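Local coordinates for thioredoxin domain-containing protein (Vibrio parahaemolyticus, PDB 2R5S) that is of unknown function but carries tetratricopeptide repeats in a part of a longer thioredoxin-domain protein that may have protein-disulfide reductase activity, at residues S14-L17 and Q18-E21; E69-D72 and N73-S77; N161-A164 and S165-R169. All coordinates share one frame; numbering follows the deposited sequence.

In the fold
The three contacts mark helix ends in an all-helical tetratricopeptide repeat chain. Contact 1 closes helix 9-18 and turns the chain toward helix 22-30; contact 2 starts helix 73-88, and contact 3 starts helix 162-174, the last of the chain. Contacts 1 and 2 lie in the same tetratricopeptide repeat region, their centres about 19 Å apart and their nearest atoms about 10 Å apart. Contact 3 lies in the other one, with its centre about 24 Å from that of contact 1 and about 31 Å from that of contact 2, which is on the opposite side of the chain's centre. A MES molecule beside Ser14 and an ethanediol at Arg169 are probably from the crystallisation liquor.

Contact 1: residues S14-L17 and Q18-E21; sequences SELL and QQGE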
ATOM      1  N   SER A  14      -3.355 -14.062  15.710  1.00 64.23           N
ATOM      2  CA  SER A  14      -3.092 -15.411  15.227  1.00 64.34           C
ATOM      3  C   SER A  14      -4.251 -15.940  14.375  1.00 63.86           C
ATOM      4  O   SER A  14      -4.047 -16.371  13.246  1.00 64.47           O
ATOM      5  CB  SER A  14      -2.819 -16.324  16.422  1.00 64.59           C
ATOM      6  OG  SER A  14      -2.744 -17.684  16.024  1.00 66.44           O
ATOM      7  N   GLU A  15      -5.455 -15.886  14.926  1.00 63.38           N
ATOM      8  CA  GLU A  15      -6.667 -16.262  14.233  1.00 63.28           C
ATOM      9  C   GLU A  15      -6.885 -15.477  12.924  1.00 62.48           C
ATOM     10  O   GLU A  15      -7.228 -16.060  11.887  1.00 63.08           O
ATOM     11  CB  GLU A  15      -7.847 -16.054  15.170  1.00 63.68           C
ATOM     12  CG  GLU A  15      -7.945 -17.090  16.283  1.00 66.12           C
ATOM     13  CD  GLU A  15      -8.655 -18.364  15.846  1.00 70.38           C
ATOM     14  OE1 GLU A  15      -8.069 -19.468  16.036  1.00 72.07           O
ATOM     15  OE2 GLU A  15      -9.802 -18.257  15.331  1.00 70.00           O
ATOM     16  N   LEU A  16      -6.683 -14.162  12.988  1.00 60.43           N
ATOM     17  CA  LEU A  16      -6.874 -13.269  11.848  1.00 58.57           C
ATOM     18  C   LEU A  16      -5.876 -13.504  10.706  1.00 59.61           C
ATOM     19  O   LEU A  16      -6.259 -13.416   9.552  1.00 59.14           O
ATOM     20  CB  LEU A  16      -6.788 -11.812  12.311  1.00 58.03           C
ATOM     21  CG  LEU A  16      -7.939 -10.815  12.503  1.00 55.09           C
ATOM     22  CD1 LEU A  16      -9.329 -11.359  12.315  1.00 46.18           C
ATOM     23  CD2 LEU A  16      -7.798  -9.923  13.769  1.00 55.56           C
ATOM     24  N   LEU A  17      -4.605 -13.751  11.033  1.00 59.82           N
ATOM     25  CA  LEU A  17      -3.597 -14.122  10.027  1.00 61.69           C
ATOM     26  C   LEU A  17      -3.910 -15.477   9.339  1.00 62.71           C
ATOM     27  O   LEU A  17      -3.850 -15.622   8.114  1.00 63.41           O
ATOM     28  CB  LEU A  17      -2.205 -14.185  10.663  1.00 60.81           C
ATOM     29  CG  LEU A  17      -1.550 -12.929  11.185  1.00 59.91           C
ATOM     30  CD1 LEU A  17      -0.458 -13.326  12.186  1.00 62.71           C
ATOM     31  CD2 LEU A  17      -0.985 -12.104  10.019  1.00 54.83           C
ATOM     32  N   GLN A  18      -4.265 -16.463  10.136  1.00 64.22           N
ATOM     33  CA  GLN A  18      -4.680 -17.753   9.595  1.00 65.13           C
ATOM     34  C   GLN A  18      -5.666 -17.523   8.427  1.00 65.55           C
ATOM     35  O   GLN A  18      -5.609 -18.203   7.390  1.00 65.93           O
ATOM     36  CB  GLN A  18      -5.327 -18.579  10.709  1.00 65.53           C
ATOM     37  CG  GLN A  18      -5.079 -20.090  10.635  1.00 68.49           C
ATOM     38  CD  GLN A  18      -5.881 -20.807   9.531  1.00 70.13           C
ATOM     39  OE1 GLN A  18      -7.092 -21.056   9.663  1.00 73.64           O
ATOM     40  NE2 GLN A  18      -5.193 -21.177   8.456  1.00 70.91           N
ATOM     41  N   GLN A  19      -6.552 -16.539   8.601  1.00 64.74           N
ATOM     42  CA  GLN A  19      -7.710 -16.365   7.724  1.00 63.41           C
ATOM     43  C   GLN A  19      -7.475 -15.388   6.581  1.00 61.77           C
ATOM     44  O   GLN A  19      -8.413 -15.077   5.828  1.00 61.58           O
ATOM     45  CB  GLN A  19      -8.880 -15.824   8.528  1.00 64.35           C
ATOM     46  CG  GLN A  19      -8.962 -16.251   9.993  1.00 66.72           C
ATOM     47  CD  GLN A  19     -10.303 -15.895  10.568  1.00 69.85           C
ATOM     48  OE1 GLN A  19     -11.312 -16.119   9.913  1.00 71.26           O
ATOM     49  NE2 GLN A  19     -10.334 -15.317  11.778  1.00 71.08           N
ATOM     50  N   GLY A  20      -6.247 -14.885   6.487  1.00 58.89           N
ATOM     51  CA  GLY A  20      -5.899 -13.828   5.561  1.00 56.63           C
ATOM     52  C   GLY A  20      -6.501 -12.449   5.837  1.00 54.57           C
ATOM     53  O   GLY A  20      -6.678 -11.669   4.921  1.00 55.11           O
ATOM     54  N   GLU A  21      -6.840 -12.136   7.073  1.00 52.62           N
ATOM     55  CA  GLU A  21      -7.359 -10.803   7.391  1.00 51.41           C
ATOM     56  C   GLU A  21      -6.257  -9.853   7.845  1.00 50.14           C
ATOM     57  O   GLU A  21      -6.252  -9.424   8.970  1.00 49.93           O
ATOM     58  CB  GLU A  21      -8.432 -10.903   8.453  1.00 50.53           C
ATOM     59  CG  GLU A  21      -9.627 -11.722   7.977  1.00 52.37           C
ATOM     60  CD  GLU A  21     -10.591 -11.021   6.974  1.00 54.40           C
ATOM     61  OE1 GLU A  21     -10.689  -9.773   6.957  1.00 48.81           O
ATOM     62  OE2 GLU A  21     -11.321 -11.763   6.234  1.00 56.15           O
TER
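Leu16 lays its CD1 methyl against the CB of Glu21, with CD1 and CB 4.0 Å apart, and the two side chains meet at a slant where the chain leaves the helix. The fold of the turn puts Glu21 CB on this methyl; from there CG, anti to the carbonyl carbon (chi1 -62°), and a bend at chi2 carry the carboxylate away from the leucine. The same CB also lies close to the backbone of the last turn, 3.5 Å from Leu16 O. Gly20 leaves the helix with positive phi (68°), and two bonds then run back into the last turn, making a Schellman motif. In one of them Glu21 N donates to Leu16 O at 2.8 Å; in the other Gly20 N reaches Leu17 O at 3.0 Å, coming from above that carbonyl plane. Just before it, Gln18 N makes the regular helical bond to Ser14 O at 3.1 Å. The carbonyls of Leu16 and Leu17, which have run out of helix ahead of them, are thereby satisfied by the turn itself. Glu21 then takes the N-cap position of the next helix. The turn lies at the surface between helix 9-18 and helix 22-30, and Leu16, itself buried, packs on Gln24, Ala25 and Val28 of the second helix.

Contact 2: residues E69-D72 and N73-S77; sequences EYQD and NSYKS
With chi1 at 165°, Tyr75 sends its ring back toward the preceding loop, CG lying opposite its own backbone N. Gln71 meets it with CG opposite the carbonyl carbon (chi1 -74°) and an extended chain, and the two side chains run alongside each other in the same direction. Gln71 CG rests over one face of the ring, 3.6 Å from the centroid of Tyr75 and shifted toward the rim, a CH-pi contact. The amide beyond it is nearly parallel to the ring, the planes 9° apart, and its NE2 is held by a hydrogen bond to the carbonyl of Ile66, which limits rotation of the glutamine. At the N-cap, Ser74 OG donates to Asp72 OD2 at 2.9 Å, meeting the carboxylate from above its plane. Asp72 occupies the N-cap position itself, although its side chain makes no capping bond. The first helical bond, Lys76 N to Asp72 O at 2.8 Å, is almost straight. The aliphatic chain of Lys76, bent at chi3, runs alongside Asp72 O and brings its CE to 3.1 Å from Gln71 O. An inverse gamma turn centred on Gln71, followed at once by the N-cap residue Asp72, thus begins helix 73-88 in the helical tetratricopeptide repeat region.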
ATOM      1  N   GLU A  69      18.458 -12.564  16.539  1.00 53.71           N
ATOM      2  CA  GLU A  69      17.803 -13.722  17.143  1.00 53.97           C
ATOM      3  C   GLU A  69      16.414 -14.032  16.576  1.00 53.77           C
ATOM      4  O   GLU A  69      15.869 -15.102  16.845  1.00 52.56           O
ATOM      5  CB  GLU A  69      17.718 -13.562  18.661  1.00 53.45           C
ATOM      6  CG  GLU A  69      16.902 -12.390  19.176  1.00 54.55           C
ATOM      7  CD  GLU A  69      17.779 -11.159  19.498  1.00 53.33           C
ATOM      8  OE1 GLU A  69      18.856 -11.021  18.906  1.00 55.26           O
ATOM      9  OE2 GLU A  69      17.411 -10.339  20.357  1.00 56.62           O
ATOM     10  N   TYR A  70      15.846 -13.088  15.815  1.00 54.78           N
ATOM     11  CA  TYR A  70      14.561 -13.290  15.137  1.00 55.92           C
ATOM     12  C   TYR A  70      14.591 -13.410  13.625  1.00 57.45           C
ATOM     13  O   TYR A  70      13.524 -13.591  13.003  1.00 58.04           O
ATOM     14  CB  TYR A  70      13.583 -12.204  15.506  1.00 54.84           C
ATOM     15  CG  TYR A  70      12.975 -12.325  16.885  1.00 53.38           C
ATOM     16  CD1 TYR A  70      11.989 -13.290  17.158  1.00 49.55           C
ATOM     17  CD2 TYR A  70      13.395 -11.484  17.916  1.00 52.27           C
ATOM     18  CE1 TYR A  70      11.431 -13.414  18.411  1.00 46.46           C
ATOM     19  CE2 TYR A  70      12.836 -11.579  19.175  1.00 51.00           C
ATOM     20  CZ  TYR A  70      11.836 -12.529  19.397  1.00 54.64           C
ATOM     21  OH  TYR A  70      11.270 -12.606  20.644  1.00 58.12           O
ATOM     22  N   GLN A  71      15.792 -13.290  13.061  1.00 58.03           N
ATOM     23  CA  GLN A  71      16.059 -13.410  11.622  1.00 58.13           C
ATOM     24  C   GLN A  71      15.899 -14.830  11.169  1.00 58.97           C
ATOM     25  O   GLN A  71      16.823 -15.550  10.757  1.00 59.52           O
ATOM     26  CB  GLN A  71      17.391 -12.760  11.207  1.00 57.01           C
ATOM     27  CG  GLN A  71      17.221 -11.190  11.233  1.00 56.69           C
ATOM     28  CD  GLN A  71      18.493 -10.425  10.933  1.00 56.34           C
ATOM     29  OE1 GLN A  71      19.484 -10.995  10.435  1.00 56.32           O
ATOM     30  NE2 GLN A  71      18.484  -9.129  11.250  1.00 52.86           N
ATOM     31  N   ASP A  72      14.636 -15.150  11.260  1.00 59.50           N
ATOM     32  CA  ASP A  72      13.966 -16.390  11.049  1.00 60.46           C
ATOM     33  C   ASP A  72      13.886 -16.837   9.619  1.00 59.86           C
ATOM     34  O   ASP A  72      14.109 -16.061   8.685  1.00 60.89           O
ATOM     35  CB  ASP A  72      12.494 -16.021  11.322  1.00 60.43           C
ATOM     36  CG  ASP A  72      11.831 -16.975  12.165  1.00 63.02           C
ATOM     37  OD1 ASP A  72      12.484 -17.970  12.551  1.00 67.20           O
ATOM     38  OD2 ASP A  72      10.658 -16.725  12.458  1.00 67.65           O
ATOM     39  N   ASN A  73      13.388 -18.048   9.484  1.00 58.14           N
ATOM     40  CA  ASN A  73      12.957 -18.566   8.205  0.50 58.00           C
ATOM     41  C   ASN A  73      11.854 -17.675   7.644  1.00 57.50           C
ATOM     42  O   ASN A  73      11.806 -17.384   6.452  1.00 56.24           O
ATOM     43  CB  ASN A  73      12.382 -19.977   8.390  0.50 57.88           C
ATOM     44  CG  ASN A  73      12.877 -20.957   7.360  0.50 57.94           C
ATOM     45  OD1 ASN A  73      12.979 -22.152   7.643  0.50 58.97           O
ATOM     46  ND2 ASN A  73      13.200 -20.472   6.166  0.50 58.93           N
ATOM     47  N   SER A  74      10.962 -17.227   8.498  1.00 57.22           N
ATOM     48  CA  SER A  74       9.862 -16.467   8.003  1.00 57.66           C
ATOM     49  C   SER A  74      10.381 -15.060   7.636  1.00 56.98           C
ATOM     50  O   SER A  74      10.027 -14.540   6.610  1.00 58.14           O
ATOM     51  CB  SER A  74       8.715 -16.472   9.004  1.00 58.57           C
ATOM     52  OG  SER A  74       9.096 -15.854  10.218  1.00 62.78           O
ATOM     53  N   TYR A  75      11.272 -14.494   8.424  1.00 57.05           N
ATOM     54  CA  TYR A  75      11.892 -13.190   8.148  1.00 56.43           C
ATOM     55  C   TYR A  75      12.619 -13.261   6.805  1.00 57.81           C
ATOM     56  O   TYR A  75      12.378 -12.425   5.948  1.00 59.04           O
ATOM     57  CB  TYR A  75      12.907 -12.896   9.228  1.00 55.70           C
ATOM     58  CG  TYR A  75      13.887 -11.786   8.910  1.00 56.42           C
ATOM     59  CD1 TYR A  75      13.565 -10.447   9.131  1.00 52.99           C
ATOM     60  CD2 TYR A  75      15.128 -12.080   8.391  1.00 55.95           C
ATOM     61  CE1 TYR A  75      14.472  -9.425   8.809  1.00 52.85           C
ATOM     62  CE2 TYR A  75      16.008 -11.098   8.081  1.00 55.97           C
ATOM     63  CZ  TYR A  75      15.684  -9.772   8.313  1.00 54.20           C
ATOM     64  OH  TYR A  75      16.624  -8.799   8.008  1.00 57.13           O
ATOM     65  N   LYS A  76      13.473 -14.272   6.605  1.00 57.06           N
ATOM     66  CA  LYS A  76      14.139 -14.493   5.297  1.00 56.25           C
ATOM     67  C   LYS A  76      13.185 -14.455   4.129  1.00 54.46           C
ATOM     68  O   LYS A  76      13.362 -13.681   3.215  1.00 52.66           O
ATOM     69  CB  LYS A  76      15.033 -15.797   5.259  1.00 54.70           C
ATOM     70  CG  LYS A  76      16.308 -15.606   6.085  1.00 55.92           C
ATOM     71  CD  LYS A  76      17.085 -16.855   6.493  1.00 58.37           C
ATOM     72  CE  LYS A  76      17.274 -16.818   8.017  1.00 62.87           C
ATOM     73  NZ  LYS A  76      18.480 -17.480   8.564  1.00 60.60           N
ATOM     74  N   SER A  77      12.164 -15.288   4.154  1.00 54.54           N
ATOM     75  CA  SER A  77      11.226 -15.325   3.071  1.00 54.14           C
ATOM     76  C   SER A  77      10.590 -13.919   2.866  1.00 55.66           C
ATOM     77  O   SER A  77      10.261 -13.578   1.735  1.00 55.80           O
ATOM     78  CB  SER A  77      10.154 -16.390   3.325  1.00 53.41           C
ATOM     79  OG  SER A  77      10.747 -17.682   3.072  1.00 54.88           O
TER

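Contact 3: residues N161-A164 and S165-R169; sequences NAIA and SKYRR. With EDO (1,2-ethanediol), chain D.
Asn161 O accepts two hydrogen bonds from one residue, Ser165, whose backbone N lies 2.8 Å from it and whose OG lies 2.9 Å from the same oxygen. The two donors come from opposite faces of the carbonyl plane. With chi1 at -58° the serine hydroxyl stands beside its own backbone N and doubles back on the preceding turn. The other oxygen of Asn161 caps the helix: OD1 takes a bond from Ala164 N at 2.8 Å, from above the amide plane, and a weak one from Ile163 N, so Ala164 N is satisfied and Ile163 N at most partly. Farther along, Ala164 CB sits over one face of the Arg168 guanidinium, 3.5 Å from NH1. Ile163 and Tyr167 run side by side, CG2 of Ile163 lying 4.1 Å from CD2 of Tyr167, and the carbonyl oxygen of Ile163 meets the ring at its edge, in plane. The tyrosine is buried against Leu128 and Trp132 of helix 124-135 and Phe150 and Leu154 of helix 145-157, its OH bonded to Glu129. At Asn161 the side-chain oxygen thus caps helix 162-174, while the main-chain oxygen takes the first helical bond plus the extra one from the serine hydroxyl; the guanidinium lying on Ala164 has its NH2 bonded to Gly158 O, which may offset part of its charge.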
ATOM      1  N   ASN A 161      -5.042   1.528   5.495  1.00 58.84           N
ATOM      2  CA  ASN A 161      -3.943   2.012   4.663  1.00 58.08           C
ATOM      3  C   ASN A 161      -3.752   3.516   4.774  1.00 57.87           C
ATOM      4  O   ASN A 161      -4.684   4.291   4.538  1.00 57.96           O
ATOM      5  CB  ASN A 161      -4.145   1.565   3.210  1.00 57.50           C
ATOM      6  CG  ASN A 161      -2.975   1.919   2.320  1.00 57.78           C
ATOM      7  OD1 ASN A 161      -2.607   3.076   2.207  1.00 58.93           O
ATOM      8  ND2 ASN A 161      -2.394   0.932   1.681  1.00 57.10           N
ATOM      9  N   ALA A 162      -2.549   3.937   5.155  1.00 57.74           N
ATOM     10  CA  ALA A 162      -2.348   5.349   5.500  1.00 57.99           C
ATOM     11  C   ALA A 162      -2.272   6.213   4.255  1.00 57.11           C
ATOM     12  O   ALA A 162      -2.609   7.375   4.299  1.00 58.38           O
ATOM     13  CB  ALA A 162      -1.114   5.549   6.422  1.00 58.13           C
ATOM     14  N   ILE A 163      -1.850   5.634   3.141  1.00 57.55           N
ATOM     15  CA  ILE A 163      -1.798   6.358   1.850  1.00 56.53           C
ATOM     16  C   ILE A 163      -3.252   6.479   1.363  1.00 54.60           C
ATOM     17  O   ILE A 163      -3.698   7.568   1.062  1.00 53.67           O
ATOM     18  CB  ILE A 163      -0.820   5.673   0.812  1.00 56.76           C
ATOM     19  CG1 ILE A 163       0.649   5.913   1.197  1.00 58.72           C
ATOM     20  CG2 ILE A 163      -1.048   6.157  -0.631  1.00 57.43           C
ATOM     21  CD1 ILE A 163       1.085   7.415   1.175  1.00 61.13           C
ATOM     22  N   ALA A 164      -3.981   5.358   1.327  1.00 53.23           N
ATOM     23  CA  ALA A 164      -5.405   5.368   1.014  1.00 51.70           C
ATOM     24  C   ALA A 164      -6.114   6.413   1.889  1.00 51.93           C
ATOM     25  O   ALA A 164      -6.810   7.252   1.371  1.00 51.35           O
ATOM     26  CB  ALA A 164      -6.059   3.916   1.222  1.00 51.74           C
ATOM     27  N   SER A 165      -5.912   6.391   3.205  1.00 52.26           N
ATOM     28  CA  SER A 165      -6.550   7.375   4.068  1.00 52.83           C
ATOM     29  C   SER A 165      -6.174   8.839   3.793  1.00 53.50           C
ATOM     30  O   SER A 165      -6.992   9.737   3.992  1.00 52.66           O
ATOM     31  CB  SER A 165      -6.335   7.028   5.538  1.00 53.50           C
ATOM     32  OG  SER A 165      -6.855   5.726   5.824  1.00 56.47           O
ATOM     33  N   LYS A 166      -4.956   9.112   3.343  1.00 53.50           N
ATOM     34  CA  LYS A 166      -4.630  10.518   3.106  1.00 55.55           C
ATOM     35  C   LYS A 166      -5.318  11.067   1.846  1.00 55.56           C
ATOM     36  O   LYS A 166      -5.796  12.167   1.815  1.00 56.74           O
ATOM     37  CB  LYS A 166      -3.104  10.754   3.115  1.00 55.47           C
ATOM     38  CG  LYS A 166      -2.602  11.763   2.104  1.00 57.31           C
ATOM     39  CD  LYS A 166      -1.086  11.717   2.007  1.00 60.26           C
ATOM     40  CE  LYS A 166      -0.618  12.354   0.719  1.00 64.86           C
ATOM     41  NZ  LYS A 166      -0.278  13.826   0.823  1.00 64.78           N
ATOM     42  N   TYR A 167      -5.390  10.257   0.813  1.00 57.98           N
ATOM     43  CA  TYR A 167      -6.075  10.618  -0.415  1.00 57.59           C
ATOM     44  C   TYR A 167      -7.586  10.581  -0.342  1.00 56.63           C
ATOM     45  O   TYR A 167      -8.224  11.428  -0.965  1.00 57.57           O
ATOM     46  CB  TYR A 167      -5.514   9.807  -1.572  1.00 58.01           C
ATOM     47  CG  TYR A 167      -4.107  10.292  -1.879  1.00 60.74           C
ATOM     48  CD1 TYR A 167      -3.888  11.341  -2.768  1.00 60.24           C
ATOM     49  CD2 TYR A 167      -2.997   9.735  -1.229  1.00 62.57           C
ATOM     50  CE1 TYR A 167      -2.645  11.772  -3.018  1.00 60.73           C
ATOM     51  CE2 TYR A 167      -1.732  10.169  -1.499  1.00 61.66           C
ATOM     52  CZ  TYR A 167      -1.567  11.176  -2.400  1.00 61.16           C
ATOM     53  OH  TYR A 167      -0.307  11.655  -2.646  1.00 64.50           O
ATOM     54  N   ARG A 168      -8.163   9.656   0.418  1.00 54.94           N
ATOM     55  CA  ARG A 168      -9.592   9.750   0.742  1.00 55.02           C
ATOM     56  C   ARG A 168      -9.943  11.122   1.305  1.00 55.33           C
ATOM     57  O   ARG A 168     -10.924  11.727   0.882  1.00 56.25           O
ATOM     58  CB  ARG A 168     -10.009   8.721   1.782  1.00 53.41           C
ATOM     59  CG  ARG A 168     -10.111   7.378   1.212  1.00 54.63           C
ATOM     60  CD  ARG A 168     -10.808   6.370   2.117  1.00 52.05           C
ATOM     61  NE  ARG A 168     -10.638   5.027   1.515  1.00 52.11           N
ATOM     62  CZ  ARG A 168      -9.789   4.092   1.948  1.00 52.70           C
ATOM     63  NH1 ARG A 168      -9.041   4.328   3.037  1.00 51.86           N
ATOM     64  NH2 ARG A 168      -9.727   2.892   1.322  1.00 49.27           N
ATOM     65  N   ARG A 169      -9.172  11.572   2.307  1.00 54.85           N
ATOM     66  CA  ARG A 169      -9.382  12.863   2.953  1.00 55.40           C
ATOM     67  C   ARG A 169      -9.180  13.979   1.959  1.00 54.35           C
ATOM     68  O   ARG A 169      -9.943  14.949   1.941  1.00 55.97           O
ATOM     69  CB  ARG A 169      -8.381  13.071   4.100  1.00 55.39           C
ATOM     70  CG  ARG A 169      -8.842  12.496   5.403  1.00 58.39           C
ATOM     71  CD  ARG A 169      -7.915  12.961   6.537  1.00 64.74           C
ATOM     72  NE  ARG A 169      -6.969  11.921   6.947  1.00 68.68           N
ATOM     73  CZ  ARG A 169      -5.665  11.910   6.676  1.00 70.31           C
ATOM     74  NH1 ARG A 169      -5.092  12.901   5.991  1.00 69.80           N
ATOM     75  NH2 ARG A 169      -4.931  10.892   7.104  1.00 70.30           N
TER
HETATM   76  C1  EDO D   2     -11.282  16.213   4.873  1.00 62.38           C
HETATM   77  O1  EDO D   2     -11.315  15.114   3.953  1.00 63.11           O
HETATM   78  C2  EDO D   2     -11.718  17.525   4.220  1.00 59.27           C
HETATM   79  O2  EDO D   2     -13.023  17.951   4.631  1.00 59.69           O